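Local coordinates for glucose-binding protein (Thermus thermophilus HB27, PDB 2B3F), which is a periplasmic binding protein that holds glucose or galactose and probably hands the sugar to a transport system, at residues 263-267 and 268-272; 335-339 and 340-344. All blocks are in the same frame, centred on the assembly; numbering follows the deposited sequence.

Contact 1: 263-267 and 268-272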
loop_
_atom_site.group_PDB
_atom_site.type_symbol
_atom_site.label_atom_id
_atom_site.label_comp_id
_atom_site.label_asym_id
_atom_site.label_seq_id
_atom_site.Cartn_x
_atom_site.Cartn_y
_atom_site.Cartn_z
ATOM N N TRP A 263 -2.020 11.743 12.878
ATOM C CA TRP A 263 -1.645 10.372 12.582
ATOM C C TRP A 263 -0.789 9.773 13.683
ATOM O O TRP A 263 -0.093 10.484 14.416
ATOM C CB TRP A 263 -0.882 10.301 11.252
ATOM C CG TRP A 263 0.316 11.188 11.243
ATOM C CD1 TRP A 263 1.583 10.847 11.586
ATOM C CD2 TRP A 263 0.348 12.576 10.892
ATOM N NE1 TRP A 263 2.424 11.938 11.458
ATOM C CE2 TRP A 263 1.685 13.015 11.041
ATOM C CE3 TRP A 263 -0.615 13.485 10.443
ATOM C CZ2 TRP A 263 2.073 14.332 10.767
ATOM C CZ3 TRP A 263 -0.232 14.795 10.171
ATOM C CH2 TRP A 263 1.102 15.203 10.338
ATOM N N ALA A 264 -0.856 8.457 13.806
ATOM C CA ALA A 264 0.059 7.682 14.632
ATOM C C ALA A 264 0.254 6.324 13.977
ATOM O O ALA A 264 -0.569 5.923 13.136
ATOM C CB ALA A 264 -0.489 7.500 16.026
ATOM N N PRO A 265 1.316 5.601 14.362
ATOM C CA PRO A 265 1.420 4.220 13.908
ATOM C C PRO A 265 0.181 3.437 14.344
ATOM O O PRO A 265 -0.474 3.808 15.342
ATOM C CB PRO A 265 2.668 3.707 14.620
ATOM C CG PRO A 265 3.498 4.932 14.837
ATOM C CD PRO A 265 2.464 5.974 15.210
ATOM N N SER A 266 -0.171 2.392 13.604
ATOM C CA SER A 266 -1.282 1.571 14.009
ATOM C C SER A 266 -0.963 1.080 15.421
ATOM O O SER A 266 0.186 0.759 15.722
ATOM C CB SER A 266 -1.485 0.393 13.057
ATOM O OG SER A 266 -1.787 0.855 11.757
ATOM N N PRO A 267 -1.988 1.008 16.284
ATOM C CA PRO A 267 -1.773 0.519 17.643
ATOM C C PRO A 267 -0.889 -0.730 17.700
ATOM O O PRO A 267 -1.078 -1.682 16.933
ATOM C CB PRO A 267 -3.202 0.246 18.123
ATOM C CG PRO A 267 -4.032 1.202 17.402
ATOM C CD PRO A 267 -3.408 1.326 16.041
ATOM N N GLY A 268 0.116 -0.706 18.573
ATOM C CA GLY A 268 0.993 -1.851 18.764
ATOM C C GLY A 268 2.110 -1.981 17.737
ATOM O O GLY A 268 2.828 -2.962 17.732
ATOM N N THR A 269 2.260 -1.002 16.854
ATOM C CA THR A 269 3.263 -1.128 15.785
ATOM C C THR A 269 4.275 0.009 15.773
ATOM O O THR A 269 5.076 0.125 14.855
ATOM C CB THR A 269 2.595 -1.226 14.387
ATOM O OG1 THR A 269 2.071 0.042 14.004
ATOM C CG2 THR A 269 1.487 -2.284 14.380
ATOM N N GLN A 270 4.254 0.823 16.823
ATOM C CA GLN A 270 5.149 1.962 16.941
ATOM C C GLN A 270 6.587 1.470 16.784
ATOM O O GLN A 270 6.973 0.443 17.364
ATOM C CB GLN A 270 4.972 2.650 18.311
ATOM C CG GLN A 270 3.577 3.242 18.579
ATOM C CD GLN A 270 2.457 2.181 18.750
ATOM O OE1 GLN A 270 2.697 1.042 19.180
ATOM N NE2 GLN A 270 1.229 2.571 18.395
ATOM N N GLY A 271 7.361 2.195 15.981
ATOM C CA GLY A 271 8.744 1.852 15.709
ATOM C C GLY A 271 8.954 0.908 14.539
ATOM O O GLY A 271 10.098 0.580 14.197
ATOM N N VAL A 272 7.849 0.469 13.926
ATOM C CA VAL A 272 7.903 -0.428 12.780
ATOM C C VAL A 272 7.156 0.253 11.641
ATOM O O VAL A 272 6.066 0.801 11.837
ATOM C CB VAL A 272 7.259 -1.800 13.062
ATOM C CG1 VAL A 272 7.424 -2.737 11.850
ATOM C CG2 VAL A 272 7.861 -2.428 14.305
#

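Contact 2: 335-339 and 340-344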
loop_
_atom_site.group_PDB
_atom_site.type_symbol
_atom_site.label_atom_id
_atom_site.label_comp_id
_atom_site.label_asym_id
_atom_site.label_seq_id
_atom_site.Cartn_x
_atom_site.Cartn_y
_atom_site.Cartn_z
ATOM N N ARG A 335 11.128 10.744 8.311
ATOM C CA ARG A 335 11.898 10.461 9.526
ATOM C C ARG A 335 11.760 8.999 9.950
ATOM O O ARG A 335 12.758 8.296 10.186
ATOM C CB ARG A 335 11.468 11.389 10.655
ATOM C CG ARG A 335 11.913 12.828 10.442
ATOM C CD ARG A 335 11.793 13.637 11.704
ATOM N NE ARG A 335 10.400 13.872 12.077
ATOM C CZ ARG A 335 9.654 14.872 11.611
ATOM N NH1 ARG A 335 10.134 15.735 10.732
ATOM N NH2 ARG A 335 8.409 15.002 12.022
ATOM N N ASP A 336 10.515 8.524 10.027
ATOM C CA ASP A 336 10.267 7.126 10.409
ATOM C C ASP A 336 10.843 6.105 9.438
ATOM O O ASP A 336 11.311 5.052 9.850
ATOM C CB ASP A 336 8.762 6.878 10.586
ATOM C CG ASP A 336 8.199 7.563 11.811
ATOM O OD1 ASP A 336 8.982 8.183 12.587
ATOM O OD2 ASP A 336 6.968 7.487 12.026
ATOM N N TRP A 337 10.841 6.418 8.146
ATOM C CA TRP A 337 11.440 5.536 7.142
ATOM C C TRP A 337 12.922 5.279 7.459
ATOM O O TRP A 337 13.423 4.174 7.288
ATOM C CB TRP A 337 11.262 6.160 5.763
ATOM C CG TRP A 337 11.867 5.477 4.611
ATOM C CD1 TRP A 337 12.729 6.038 3.690
ATOM C CD2 TRP A 337 11.651 4.128 4.174
ATOM N NE1 TRP A 337 13.056 5.124 2.735
ATOM C CE2 TRP A 337 12.417 3.943 3.001
ATOM C CE3 TRP A 337 10.906 3.058 4.661
ATOM C CZ2 TRP A 337 12.448 2.733 2.312
ATOM C CZ3 TRP A 337 10.927 1.858 3.973
ATOM C CH2 TRP A 337 11.697 1.696 2.818
ATOM N N ARG A 338 13.600 6.315 7.931
ATOM C CA ARG A 338 15.041 6.215 8.198
ATOM C C ARG A 338 15.383 5.584 9.549
ATOM O O ARG A 338 16.471 5.013 9.707
ATOM C CB ARG A 338 15.724 7.596 8.083
ATOM C CG ARG A 338 15.628 8.276 6.702
ATOM C CD ARG A 338 15.866 7.349 5.530
ATOM N NE ARG A 338 15.930 8.115 4.285
ATOM C CZ ARG A 338 17.069 8.546 3.721
ATOM N NH1 ARG A 338 18.238 8.210 4.233
ATOM N NH2 ARG A 338 17.036 9.246 2.597
ATOM N N SER A 339 14.478 5.694 10.514
ATOM C CA SER A 339 14.753 5.260 11.891
ATOM C C SER A 339 14.127 3.924 12.297
ATOM O O SER A 339 14.613 3.243 13.206
ATOM C CB SER A 339 14.259 6.327 12.857
ATOM O OG SER A 339 12.841 6.357 12.891
ATOM N N ASN A 340 13.019 3.554 11.658
ATOM C CA ASN A 340 12.253 2.409 12.122
ATOM C C ASN A 340 12.752 1.077 11.579
ATOM O O ASN A 340 13.491 1.013 10.593
ATOM C CB ASN A 340 10.786 2.556 11.672
ATOM C CG ASN A 340 10.011 3.618 12.438
ATOM O OD1 ASN A 340 10.572 4.562 13.016
ATOM N ND2 ASN A 340 8.694 3.477 12.428
ATOM N N ARG A 341 12.321 -0.004 12.221
ATOM C CA ARG A 341 12.434 -1.331 11.664
ATOM C C ARG A 341 11.451 -1.424 10.499
ATOM O O ARG A 341 10.293 -1.038 10.657
ATOM C CB ARG A 341 12.046 -2.355 12.731
ATOM C CG ARG A 341 11.840 -3.763 12.249
ATOM C CD ARG A 341 13.136 -4.476 11.972
ATOM N NE ARG A 341 12.923 -5.830 11.458
ATOM C CZ ARG A 341 12.761 -6.934 12.198
ATOM N NH1 ARG A 341 12.791 -6.903 13.525
ATOM N NH2 ARG A 341 12.572 -8.104 11.583
ATOM N N ILE A 342 11.917 -1.930 9.362
ATOM C CA ILE A 342 11.101 -2.016 8.147
ATOM C C ILE A 342 10.621 -3.447 7.938
ATOM O O ILE A 342 11.400 -4.404 8.010
ATOM C CB ILE A 342 11.891 -1.565 6.887
ATOM C CG1 ILE A 342 12.524 -0.187 7.085
ATOM C CG2 ILE A 342 11.000 -1.573 5.653
ATOM C CD1 ILE A 342 11.594 0.859 7.535
ATOM N N VAL A 343 9.318 -3.599 7.689
ATOM C CA VAL A 343 8.776 -4.867 7.181
ATOM C C VAL A 343 7.888 -4.536 5.988
ATOM O O VAL A 343 7.615 -3.356 5.727
ATOM C CB VAL A 343 7.934 -5.638 8.249
ATOM C CG1 VAL A 343 8.771 -5.929 9.517
ATOM C CG2 VAL A 343 6.676 -4.864 8.618
ATOM N N GLY A 344 7.448 -5.577 5.286
ATOM C CA GLY A 344 6.675 -5.391 4.057
ATOM C C GLY A 344 5.194 -5.666 4.260
ATOM O O GLY A 344 4.801 -6.487 5.100
HETATM O O HOH W 1 9.216 6.169 15.165
HETATM O O HOH W 2 14.867 2.410 8.612
#

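Contact 1: 263-267 and 268-272
With chi1 at 73°, T269 sets OG1 between its own backbone N and carbonyl carbon, and from there the hydroxyl reaches back to S266 O at 2.6 Å. Q270 starts differently: its first torsion puts CG opposite the carbonyl carbon and beside the backbone N, 4.1 Å from P265 CB, and a bend at chi2 then turns the carboxamide back toward the S266 carbonyl. Two donors from one residue grip S266 O. The hydroxyl meets it at a C=O...O angle of 125°, while T269 N, 2.9 Å from S266 O, comes in closer to the line of the carbonyl, at 155°; both sit slightly tilted from the carbonyl plane. The N-H bond closes a type II beta turn over S266, P267, G268 and T269, and G268 takes the positive phi of the turn's third position. A second type II turn follows at once, from T269 to V272, closed by V272 N on T269 O at 2.9 Å. Together the two turns carry the chain out of strand 262-265, an outermost strand of the four-stranded sheet, and into strand 272-280. The side chains of P265 and Q270 cross at about a right angle, P265 CG lying 4.0 Å from Q270 CA, so the proline ring packs against the root of the glutamine as well as its CG. T269 OG1 also bonds N122 ND2, and P265 CB approaches the same hydroxyl at 3.8 Å. A valine in place of T269 would probably leave N122 without this partner and S266 O with a single grip from the turn, its backbone N-H. The S266 hydroxyl points elsewhere, to S175 on helix 166-190, whose L178 and A179 pack against T269.

Contact 2: 335-339 and 340-344
D336 and N340 meet at a helix C-terminus, a local contact near the surface where helix 328-339 gives way to strand 341-344. N340 is the first residue to leave helical angles, yet its N still bonds D336 O at 2.9 Å, a last i to i+4 helical bond with an N-H...O angle of 151°. CG of N340 lies beside its own backbone N (chi1 -73°), and the amide is thereby brought back over the last turn: OD1 takes a hydrogen bond from S339 OG at 2.9 Å. The carboxylate of D336 and this amide are only 24° apart in plane, and water 1 joins them, donating to N340 OD1 at 3.0 Å and weakly to D336 OD1. The other carboxylate oxygen, D336 OD2, forms a salt bridge with R120. Beyond the helix end, the chain enters strand 341-344, which runs parallel to strand 272-280 in the large mixed sheet. Here I342 turns back toward the helix, with I342 CD1 3.7 Å from W337 CE3 and I342 CG2 3.8 Å from W337 CZ3; the two side chains cross at about a right angle. Water 2 bridges the backbone, donating to W337 O at 2.6 Å and to N340 O at 2.8 Å.

How the contacts relate
Contact 1 is partly buried, with S266, P267 and T269 inside; contact 2 lies at the surface, and none of its touching residues is buried. The chemistry follows: tight turns, prolines and a doubly gripped carbonyl in the first, bridging waters and a polar helix end beside an apolar pair in the second. Both feed the same sheet, since 268-272 leads into strand 272-280 and 340-344 holds its parallel neighbour, strand 341-344. There they touch, G271 O lying 3.0 Å from R341 N in a probable hydrogen bond, while V272 CG1 packs on R341 O. R120 also ties them, bonding V272 O and D336.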